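Local atomic coordinates of fibrillarin-like rRNA/tRNA 2'-O-methyltransferase (Methanocaldococcus jannaschii, PDB entry 1FBN), a protein that probably methylates ribose 2'-hydroxyls of rRNA and tRNA, taking the methyl group from S-adenosyl-L-methionine at sites selected by a guide RNA. Residues I100-Y106 / N123-G129; Y80-S84 / Y148-A152; V141-I147 / N163-K169. All blocks are in the same frame, centred on the assembly; numbering follows the deposited sequence.

How the contacts relate
Contacts 1 and 2 are pairings within one sheet of Rossmann-like methyltransferase topology, with strands 124-128, 100-105, 77-81 and 144-149 side by side and parallel. Contact 1 pairs the first two, contact 2 the last two; their centres are about 11 Å apart. Two probable hydrogen bonds close the seam: Tyr80 N to Tyr102 O (2.7 Å) and Ile104 N to Tyr80 O (3.0 Å). Contact 3, centred about 13 Å from contact 1 and about 15 Å from contact 2, packs the end of helix 156-167 and strand 168-169 against the chain leading into strand 144-149, and meets contact 1 where Val141 CG2 lies 3.5 Å from Ile127 CD1. Glu105, Tyr106 and Asp150-Ala152, in contacts 1 and 2, are predicted S-adenosyl-L-methionine-binding residues.

Contact 1: I100-Y106 / N123-G129; sequences IVYAIEY and NIIPILG
Isoleucines and a tyrosine fill one face of this strand pair. Ile104 (chi1 and chi2 both m) brings CD1 to 3.6 Å from Ile127 CB. The Tyr102 ring, at chi1 m, receives two methyls obliquely: Ile127 CD1 at 3.9 Å from Tyr102 CD1 and Ile125 CD1 at 4.0 Å from Tyr102 CE1. Ile125 CD1 also reaches Ile100 CG2 at 3.5 Å. Packing on the other face is looser: Val101 CB to Ile124 CG1 is 4.4 Å, and Ala103 CB to Ile124 CG2 is 4.3 Å.

Beneath the side chains, strands 100-105 and 124-128 run parallel, their axes 4.6 Å apart at closest and 23° from alignment. The register is unbroken, from Val101 opposite Ile124 to Glu105 opposite Leu128, with CA separations of 4.6 to 5.2 Å. The odd residues Val101, Ala103 and Glu105 bond to 123-129: Val101 N to Asn123 O (2.8 Å), Ile125 N to Val101 O (2.7 Å), Ala103 N to Ile125 O (2.9 Å), Ile127 N to Ala103 O (2.9 Å), Glu105 N to Ile127 O (3.1 Å) and Gly129 N to Glu105 O (2.9 Å). This ladder steps past Pro126, which has no amide hydrogen to offer.

At the polar edge, Glu105 and Tyr106 are predicted to bind S-adenosyl-L-methionine, consistent with the acidic end of the second strand in Rossmann-like methyltransferases. Helix 108-117 completes this beta-alpha-beta unit, setting Leu114 on Ala103 and Met111 on Pro126; helix 87-95 packs on Val101 and Ile124, while strand 77-81 flanks 100-105, bonded to its even residues, and leaves 124-128 at the sheet's margin.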
loop_
_atom_site.group_PDB
_atom_site.type_symbol
_atom_site.label_atom_id
_atom_site.label_comp_id
_atom_site.label_asym_id
_atom_site.label_seq_id
_atom_site.Cartn_x
_atom_site.Cartn_y
_atom_site.Cartn_z
ATOM N N ILE A 100 -11.625 5.362 3.973
ATOM C CA ILE A 100 -11.922 5.187 2.551
ATOM C C ILE A 100 -10.656 4.967 1.737
ATOM O O ILE A 100 -9.600 5.513 2.049
ATOM C CB ILE A 100 -12.653 6.433 1.967
ATOM C CG1 ILE A 100 -14.023 6.594 2.617
ATOM C CG2 ILE A 100 -12.853 6.290 0.465
ATOM C CD1 ILE A 100 -14.768 7.811 2.152
ATOM N N VAL A 101 -10.776 4.157 0.691
ATOM C CA VAL A 101 -9.663 3.874 -0.202
ATOM C C VAL A 101 -10.082 4.148 -1.645
ATOM O O VAL A 101 -10.956 3.466 -2.184
ATOM C CB VAL A 101 -9.201 2.410 -0.102
ATOM C CG1 VAL A 101 -7.956 2.205 -0.945
ATOM C CG2 VAL A 101 -8.935 2.040 1.343
ATOM N N TYR A 102 -9.498 5.184 -2.241
ATOM C CA TYR A 102 -9.781 5.528 -3.630
ATOM C C TYR A 102 -8.787 4.754 -4.481
ATOM O O TYR A 102 -7.576 4.967 -4.377
ATOM C CB TYR A 102 -9.584 7.026 -3.870
ATOM C CG TYR A 102 -10.463 7.914 -3.023
ATOM C CD1 TYR A 102 -11.807 8.107 -3.343
ATOM C CD2 TYR A 102 -9.947 8.568 -1.905
ATOM C CE1 TYR A 102 -12.614 8.933 -2.572
ATOM C CE2 TYR A 102 -10.742 9.392 -1.130
ATOM C CZ TYR A 102 -12.076 9.573 -1.466
ATOM O OH TYR A 102 -12.869 10.381 -0.683
ATOM N N ALA A 103 -9.296 3.844 -5.304
ATOM C CA ALA A 103 -8.443 3.029 -6.160
ATOM C C ALA A 103 -8.448 3.528 -7.602
ATOM O O ALA A 103 -9.444 3.384 -8.313
ATOM C CB ALA A 103 -8.890 1.574 -6.098
ATOM N N ILE A 104 -7.324 4.099 -8.029
ATOM C CA ILE A 104 -7.185 4.627 -9.385
ATOM C C ILE A 104 -6.615 3.569 -10.333
ATOM O O ILE A 104 -5.520 3.051 -10.104
ATOM C CB ILE A 104 -6.244 5.868 -9.424
ATOM C CG1 ILE A 104 -6.609 6.864 -8.314
ATOM C CG2 ILE A 104 -6.290 6.535 -10.798
ATOM C CD1 ILE A 104 -8.018 7.406 -8.375
ATOM N N GLU A 105 -7.367 3.246 -11.385
ATOM C CA GLU A 105 -6.933 2.269 -12.387
ATOM C C GLU A 105 -7.229 2.796 -13.790
ATOM O O GLU A 105 -8.308 3.336 -14.040
ATOM C CB GLU A 105 -7.627 0.913 -12.191
ATOM C CG GLU A 105 -7.379 0.232 -10.846
ATOM C CD GLU A 105 -5.909 -0.034 -10.554
ATOM O OE1 GLU A 105 -5.080 -0.028 -11.488
ATOM O OE2 GLU A 105 -5.576 -0.247 -9.371
ATOM N N TYR A 106 -6.271 2.633 -14.700
ATOM C CA TYR A 106 -6.427 3.104 -16.075
ATOM C C TYR A 106 -7.178 2.137 -16.993
ATOM O O TYR A 106 -8.070 2.544 -17.740
ATOM C CB TYR A 106 -5.061 3.438 -16.679
ATOM C CG TYR A 106 -5.141 3.949 -18.097
ATOM C CD1 TYR A 106 -5.457 5.282 -18.356
ATOM C CD2 TYR A 106 -4.951 3.090 -19.184
ATOM C CE1 TYR A 106 -5.587 5.750 -19.662
ATOM C CE2 TYR A 106 -5.081 3.547 -20.495
ATOM C CZ TYR A 106 -5.402 4.880 -20.726
ATOM O OH TYR A 106 -5.549 5.342 -22.014
ATOM N N ASN A 123 -15.788 0.311 1.350
ATOM C CA ASN A 123 -14.971 1.482 1.665
ATOM C C ASN A 123 -13.920 1.720 0.575
ATOM O O ASN A 123 -13.132 2.666 0.646
ATOM C CB ASN A 123 -14.330 1.383 3.056
ATOM C CG ASN A 123 -13.472 0.154 3.225
ATOM O OD1 ASN A 123 -13.699 -0.875 2.586
ATOM N ND2 ASN A 123 -12.487 0.243 4.117
ATOM N N ILE A 124 -13.921 0.847 -0.431
ATOM C CA ILE A 124 -13.017 0.968 -1.573
ATOM C C ILE A 124 -13.816 1.626 -2.699
ATOM O O ILE A 124 -14.850 1.108 -3.129
ATOM C CB ILE A 124 -12.491 -0.400 -2.065
ATOM C CG1 ILE A 124 -11.679 -1.090 -0.970
ATOM C CG2 ILE A 124 -11.615 -0.206 -3.288
ATOM C CD1 ILE A 124 -11.087 -2.419 -1.395
ATOM N N ILE A 125 -13.349 2.790 -3.138
ATOM C CA ILE A 125 -14.008 3.548 -4.197
ATOM C C ILE A 125 -13.188 3.543 -5.484
ATOM O O ILE A 125 -12.147 4.194 -5.575
ATOM C CB ILE A 125 -14.291 4.993 -3.731
ATOM C CG1 ILE A 125 -15.281 4.959 -2.567
ATOM C CG2 ILE A 125 -14.841 5.836 -4.873
ATOM C CD1 ILE A 125 -15.477 6.281 -1.917
ATOM N N PRO A 126 -13.646 2.779 -6.490
ATOM C CA PRO A 126 -12.991 2.652 -7.792
ATOM C C PRO A 126 -13.135 3.912 -8.622
ATOM O O PRO A 126 -14.208 4.511 -8.676
ATOM C CB PRO A 126 -13.752 1.498 -8.435
ATOM C CG PRO A 126 -15.136 1.691 -7.913
ATOM C CD PRO A 126 -14.880 1.972 -6.449
ATOM N N ILE A 127 -12.037 4.319 -9.249
ATOM C CA ILE A 127 -12.020 5.501 -10.098
ATOM C C ILE A 127 -11.196 5.197 -11.343
ATOM O O ILE A 127 -9.984 4.991 -11.255
ATOM C CB ILE A 127 -11.405 6.717 -9.367
ATOM C CG1 ILE A 127 -12.239 7.060 -8.128
ATOM C CG2 ILE A 127 -11.313 7.912 -10.315
ATOM C CD1 ILE A 127 -11.594 8.070 -7.210
ATOM N N LEU A 128 -11.864 5.112 -12.492
ATOM C CA LEU A 128 -11.175 4.843 -13.750
ATOM C C LEU A 128 -10.465 6.135 -14.137
ATOM O O LEU A 128 -11.113 7.137 -14.427
ATOM C CB LEU A 128 -12.178 4.442 -14.839
ATOM C CG LEU A 128 -11.608 3.733 -16.073
ATOM C CD1 LEU A 128 -11.213 2.316 -15.708
ATOM C CD2 LEU A 128 -12.639 3.713 -17.191
ATOM N N GLY A 129 -9.138 6.133 -14.087
ATOM C CA GLY A 129 -8.404 7.335 -14.427
ATOM C C GLY A 129 -6.931 7.125 -14.680
ATOM O O GLY A 129 -6.421 6.006 -14.629
#

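Contact 2: Y80-S84 / Y148-A152; sequences YLGAS and YEDVA
This is a parallel pairing of two central strands of the Rossmann-like methyltransferase sheet, at the C-terminal part of strands 77-81 and 144-149. CA atoms of Tyr80 and Tyr148 lie 5.0 Å apart, and those of Leu81 and Glu149 4.7 Å; the CA 80-to-83 and 148-to-151 directions are 24° apart. Leu81 uses both backbone polar atoms: its N donates to Tyr148 O (2.8 Å), and its O accepts from Asp150 N (2.9 Å). Both tyrosines adopt chi1 t, so their rings lie side by side on one face, planes at 28° and centroids 5.1 Å apart, with little overlap; Tyr80 CE2 comes within 3.4 Å of Tyr148 CD2. On the other face, Leu81 CD1 reaches Glu149 OE1 (3.9 Å). Asp150, whose carboxylate is salt-bridged to Lys58, Val151 and Ala152 are predicted to bind S-adenosyl-L-methionine. Gly82 has a phi/psi of 126°/147° that calls for glycine; its CA sits 3.3 Å from Asp150 O, and an ideal CB would clash with Asp150 O at 2.2 Å.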
loop_
_atom_site.group_PDB
_atom_site.type_symbol
_atom_site.label_atom_id
_atom_site.label_comp_id
_atom_site.label_asym_id
_atom_site.label_seq_id
_atom_site.Cartn_x
_atom_site.Cartn_y
_atom_site.Cartn_z
ATOM N N TYR A 80 -5.022 5.170 -3.513
ATOM C CA TYR A 80 -4.266 4.014 -3.983
ATOM C C TYR A 80 -3.993 4.131 -5.482
ATOM O O TYR A 80 -4.919 4.175 -6.295
ATOM C CB TYR A 80 -5.045 2.722 -3.675
ATOM C CG TYR A 80 -4.247 1.448 -3.846
ATOM C CD1 TYR A 80 -3.939 0.957 -5.117
ATOM C CD2 TYR A 80 -3.777 0.744 -2.734
ATOM C CE1 TYR A 80 -3.175 -0.202 -5.282
ATOM C CE2 TYR A 80 -3.012 -0.421 -2.886
ATOM C CZ TYR A 80 -2.715 -0.883 -4.162
ATOM O OH TYR A 80 -1.947 -2.014 -4.324
ATOM N N LEU A 81 -2.712 4.157 -5.836
ATOM C CA LEU A 81 -2.292 4.275 -7.229
ATOM C C LEU A 81 -1.496 3.043 -7.655
ATOM O O LEU A 81 -0.585 2.609 -6.950
ATOM C CB LEU A 81 -1.434 5.534 -7.408
ATOM C CG LEU A 81 -1.972 6.847 -6.821
ATOM C CD1 LEU A 81 -0.898 7.920 -6.836
ATOM C CD2 LEU A 81 -3.198 7.304 -7.583
ATOM N N GLY A 82 -1.852 2.469 -8.800
ATOM C CA GLY A 82 -1.135 1.302 -9.284
ATOM C C GLY A 82 -2.005 0.103 -9.599
ATOM O O GLY A 82 -3.015 -0.133 -8.932
ATOM N N ALA A 83 -1.594 -0.658 -10.612
ATOM C CA ALA A 83 -2.310 -1.856 -11.051
ATOM C C ALA A 83 -2.425 -2.885 -9.934
ATOM O O ALA A 83 -1.461 -3.157 -9.215
ATOM C CB ALA A 83 -1.610 -2.478 -12.258
ATOM N N SER A 84 -3.611 -3.460 -9.795
ATOM C CA SER A 84 -3.841 -4.457 -8.763
ATOM C C SER A 84 -5.043 -5.327 -9.078
ATOM O O SER A 84 -6.009 -4.874 -9.695
ATOM C CB SER A 84 -4.047 -3.784 -7.401
ATOM O OG SER A 84 -4.304 -4.744 -6.384
ATOM N N TYR A 148 -0.715 5.715 -1.391
ATOM C CA TYR A 148 0.071 4.498 -1.556
ATOM C C TYR A 148 0.240 4.322 -3.056
ATOM O O TYR A 148 -0.747 4.247 -3.786
ATOM C CB TYR A 148 -0.652 3.278 -0.970
ATOM C CG TYR A 148 0.118 1.984 -1.151
ATOM C CD1 TYR A 148 1.051 1.565 -0.198
ATOM C CD2 TYR A 148 -0.060 1.194 -2.292
ATOM C CE1 TYR A 148 1.790 0.393 -0.376
ATOM C CE2 TYR A 148 0.673 0.020 -2.480
ATOM C CZ TYR A 148 1.596 -0.372 -1.518
ATOM O OH TYR A 148 2.321 -1.527 -1.691
ATOM N N GLU A 149 1.489 4.248 -3.507
ATOM C CA GLU A 149 1.768 4.095 -4.926
ATOM C C GLU A 149 2.612 2.872 -5.279
ATOM O O GLU A 149 3.646 2.612 -4.665
ATOM C CB GLU A 149 2.433 5.358 -5.464
ATOM C CG GLU A 149 2.729 5.297 -6.949
ATOM C CD GLU A 149 3.299 6.585 -7.493
ATOM O OE1 GLU A 149 3.031 7.652 -6.907
ATOM O OE2 GLU A 149 4.003 6.530 -8.520
ATOM N N ASP A 150 2.166 2.153 -6.304
ATOM C CA ASP A 150 2.836 0.956 -6.801
ATOM C C ASP A 150 2.720 0.944 -8.333
ATOM O O ASP A 150 1.941 0.179 -8.909
ATOM C CB ASP A 150 2.192 -0.305 -6.194
ATOM C CG ASP A 150 2.869 -1.605 -6.640
ATOM O OD1 ASP A 150 4.013 -1.579 -7.133
ATOM O OD2 ASP A 150 2.248 -2.678 -6.481
ATOM N N VAL A 151 3.455 1.843 -8.981
ATOM C CA VAL A 151 3.449 1.922 -10.435
ATOM C C VAL A 151 4.891 1.876 -10.931
ATOM O O VAL A 151 5.718 2.722 -10.576
ATOM C CB VAL A 151 2.660 3.176 -10.977
ATOM C CG1 VAL A 151 1.803 3.791 -9.890
ATOM C CG2 VAL A 151 3.569 4.209 -11.621
ATOM N N ALA A 152 5.205 0.822 -11.680
ATOM C CA ALA A 152 6.548 0.623 -12.224
ATOM C C ALA A 152 6.753 1.421 -13.510
ATOM O O ALA A 152 6.700 0.876 -14.614
ATOM C CB ALA A 152 6.806 -0.861 -12.462
#

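Contact 3: V141-I147 / N163-K169; sequences VEKVDVI and NAKWFLK
The Phe167 side chain (chi1 m) lays one face of its ring under Val141 CG1, a CH-pi contact with the methyl 4.1 Å from the ring centroid and 24° off the normal; the ring also meets that of Tyr137. Phe167 is the last residue of helix 156-167, and Leu168 leaves helical geometry at phi/psi -79°/124° to begin the short strand 168-169. That strand forms a single parallel bridge with 141-147, Val144 opposite Leu168 (CA-CA 5.2 Å): Val144 N donates to Phe167 O at 2.8 Å, and Lys169 N donates to Val144 O at 3.1 Å. Leu168, at chi1 t and chi2 p, brings CD1 to 4.0 Å from Val144 CG2 and 3.4 Å from Asp145 O.

The chain turns a corner at Asp145 (phi/psi -90°/-33°) and enters the main sheet. Ile147, at chi1 m and chi2 t, extends CD1 to Leu168 CB (4.0 Å) and Ala164 CB (4.4 Å). In this beta-alpha-beta crossover from strand 144-149 to its parallel neighbour 172-179, the last turn of helix 156-167 packs on its own strand.

Around this apolar interior lie two lysines. Lys143 NZ makes a weak hydrogen bond to Trp166 O (3.3 Å). The extended Lys169 forms a salt bridge from NZ to Asp145 OD1 (3.1 Å), while Asp145 OD2 accepts from Lys77 N. The salt bridge thus lies at the exposed edge, and the backbone bonds run beside buried apolar packing.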
loop_
_atom_site.group_PDB
_atom_site.type_symbol
_atom_site.label_atom_id
_atom_site.label_comp_id
_atom_site.label_asym_id
_atom_site.label_seq_id
_atom_site.Cartn_x
_atom_site.Cartn_y
_atom_site.Cartn_z
ATOM N N VAL A 141 -12.082 12.657 -5.396
ATOM C CA VAL A 141 -11.150 12.358 -4.321
ATOM C C VAL A 141 -10.986 13.530 -3.361
ATOM O O VAL A 141 -10.494 14.594 -3.735
ATOM C CB VAL A 141 -9.756 11.935 -4.878
ATOM C CG1 VAL A 141 -8.797 11.596 -3.740
ATOM C CG2 VAL A 141 -9.899 10.743 -5.811
ATOM N N GLU A 142 -11.431 13.331 -2.124
ATOM C CA GLU A 142 -11.309 14.349 -1.091
ATOM C C GLU A 142 -9.876 14.322 -0.573
ATOM O O GLU A 142 -9.133 13.387 -0.868
ATOM C CB GLU A 142 -12.279 14.049 0.050
ATOM C CG GLU A 142 -13.709 13.826 -0.425
ATOM C CD GLU A 142 -14.757 14.286 0.572
ATOM O OE1 GLU A 142 -14.396 14.931 1.584
ATOM O OE2 GLU A 142 -15.953 14.020 0.326
ATOM N N LYS A 143 -9.477 15.341 0.185
ATOM C CA LYS A 143 -8.121 15.376 0.728
ATOM C C LYS A 143 -7.832 14.082 1.496
ATOM O O LYS A 143 -8.646 13.632 2.307
ATOM C CB LYS A 143 -7.915 16.609 1.610
ATOM C CG LYS A 143 -7.646 17.900 0.827
ATOM C CD LYS A 143 -6.385 17.775 -0.028
ATOM C CE LYS A 143 -5.798 19.122 -0.439
ATOM N NZ LYS A 143 -6.665 19.896 -1.370
ATOM N N VAL A 144 -6.701 13.459 1.187
ATOM C CA VAL A 144 -6.323 12.199 1.814
ATOM C C VAL A 144 -5.212 12.299 2.851
ATOM O O VAL A 144 -4.434 13.253 2.864
ATOM C CB VAL A 144 -5.931 11.135 0.744
ATOM C CG1 VAL A 144 -7.081 10.929 -0.247
ATOM C CG2 VAL A 144 -4.664 11.551 0.011
ATOM N N ASP A 145 -5.149 11.290 3.715
ATOM C CA ASP A 145 -4.140 11.209 4.770
ATOM C C ASP A 145 -2.902 10.479 4.267
ATOM O O ASP A 145 -1.783 10.767 4.682
ATOM C CB ASP A 145 -4.700 10.447 5.969
ATOM C CG ASP A 145 -5.953 11.078 6.522
ATOM O OD1 ASP A 145 -5.836 12.127 7.185
ATOM O OD2 ASP A 145 -7.052 10.537 6.284
ATOM N N VAL A 146 -3.118 9.521 3.373
ATOM C CA VAL A 146 -2.028 8.725 2.834
ATOM C C VAL A 146 -2.211 8.417 1.352
ATOM O O VAL A 146 -3.330 8.255 0.867
ATOM C CB VAL A 146 -1.928 7.351 3.581
ATOM C CG1 VAL A 146 -0.771 6.515 3.032
ATOM C CG2 VAL A 146 -1.762 7.558 5.081
ATOM N N ILE A 147 -1.101 8.401 0.627
ATOM C CA ILE A 147 -1.121 8.023 -0.778
ATOM C C ILE A 147 -0.201 6.811 -0.846
ATOM O O ILE A 147 0.917 6.844 -0.321
ATOM C CB ILE A 147 -0.561 9.117 -1.720
ATOM C CG1 ILE A 147 -1.504 10.321 -1.770
ATOM C CG2 ILE A 147 -0.400 8.550 -3.128
ATOM C CD1 ILE A 147 -1.020 11.439 -2.680
ATOM N N ASN A 163 0.223 14.037 -7.367
ATOM C CA ASN A 163 -0.954 13.634 -6.612
ATOM C C ASN A 163 -0.940 14.161 -5.180
ATOM O O ASN A 163 -1.994 14.398 -4.595
ATOM C CB ASN A 163 -1.104 12.114 -6.637
ATOM C CG ASN A 163 -1.747 11.618 -7.920
ATOM O OD1 ASN A 163 -2.961 11.409 -7.970
ATOM N ND2 ASN A 163 -0.943 11.441 -8.966
ATOM N N ALA A 164 0.257 14.350 -4.624
ATOM C CA ALA A 164 0.407 14.872 -3.269
ATOM C C ALA A 164 -0.024 16.340 -3.235
ATOM O O ALA A 164 -0.723 16.768 -2.313
ATOM C CB ALA A 164 1.849 14.730 -2.802
ATOM N N LYS A 165 0.382 17.101 -4.252
ATOM C CA LYS A 165 0.025 18.517 -4.355
ATOM C C LYS A 165 -1.490 18.647 -4.407
ATOM O O LYS A 165 -2.077 19.484 -3.727
ATOM C CB LYS A 165 0.608 19.146 -5.627
ATOM C CG LYS A 165 2.120 19.350 -5.650
ATOM C CD LYS A 165 2.526 19.914 -7.015
ATOM C CE LYS A 165 4.032 20.033 -7.197
ATOM N NZ LYS A 165 4.614 21.109 -6.360
ATOM N N TRP A 166 -2.118 17.798 -5.211
ATOM C CA TRP A 166 -3.561 17.817 -5.364
ATOM C C TRP A 166 -4.370 17.295 -4.184
ATOM O O TRP A 166 -5.298 17.965 -3.731
ATOM C CB TRP A 166 -3.970 17.035 -6.616
ATOM C CG TRP A 166 -3.848 17.818 -7.876
ATOM C CD1 TRP A 166 -2.764 17.881 -8.701
ATOM C CD2 TRP A 166 -4.843 18.680 -8.451
ATOM N NE1 TRP A 166 -3.018 18.731 -9.753
ATOM C CE2 TRP A 166 -4.285 19.237 -9.624
ATOM C CE3 TRP A 166 -6.150 19.040 -8.087
ATOM C CZ2 TRP A 166 -4.987 20.136 -10.438
ATOM C CZ3 TRP A 166 -6.849 19.933 -8.896
ATOM C CH2 TRP A 166 -6.264 20.470 -10.058
ATOM N N PHE A 167 -3.983 16.133 -3.656
ATOM C CA PHE A 167 -4.745 15.482 -2.592
ATOM C C PHE A 167 -4.161 15.261 -1.198
ATOM O O PHE A 167 -4.920 15.091 -0.244
ATOM C CB PHE A 167 -5.241 14.129 -3.110
ATOM C CG PHE A 167 -5.842 14.193 -4.479
ATOM C CD1 PHE A 167 -7.045 14.851 -4.693
ATOM C CD2 PHE A 167 -5.190 13.625 -5.563
ATOM C CE1 PHE A 167 -7.590 14.945 -5.973
ATOM C CE2 PHE A 167 -5.725 13.713 -6.844
ATOM C CZ PHE A 167 -6.927 14.375 -7.049
ATOM N N LEU A 168 -2.841 15.258 -1.058
ATOM C CA LEU A 168 -2.254 14.984 0.248
ATOM C C LEU A 168 -2.235 16.131 1.257
ATOM O O LEU A 168 -1.703 17.209 0.990
ATOM C CB LEU A 168 -0.860 14.378 0.080
ATOM C CG LEU A 168 -0.267 13.644 1.282
ATOM C CD1 LEU A 168 -1.251 12.611 1.820
ATOM C CD2 LEU A 168 1.027 12.982 0.861
ATOM N N LYS A 169 -2.825 15.875 2.424
ATOM C CA LYS A 169 -2.879 16.847 3.513
ATOM C C LYS A 169 -1.459 17.136 3.964
ATOM O O LYS A 169 -0.588 16.276 3.841
ATOM C CB LYS A 169 -3.633 16.263 4.713
ATOM C CG LYS A 169 -5.094 15.943 4.477
ATOM C CD LYS A 169 -5.708 15.355 5.730
ATOM C CE LYS A 169 -7.188 15.106 5.554
ATOM N NZ LYS A 169 -7.755 14.469 6.771
#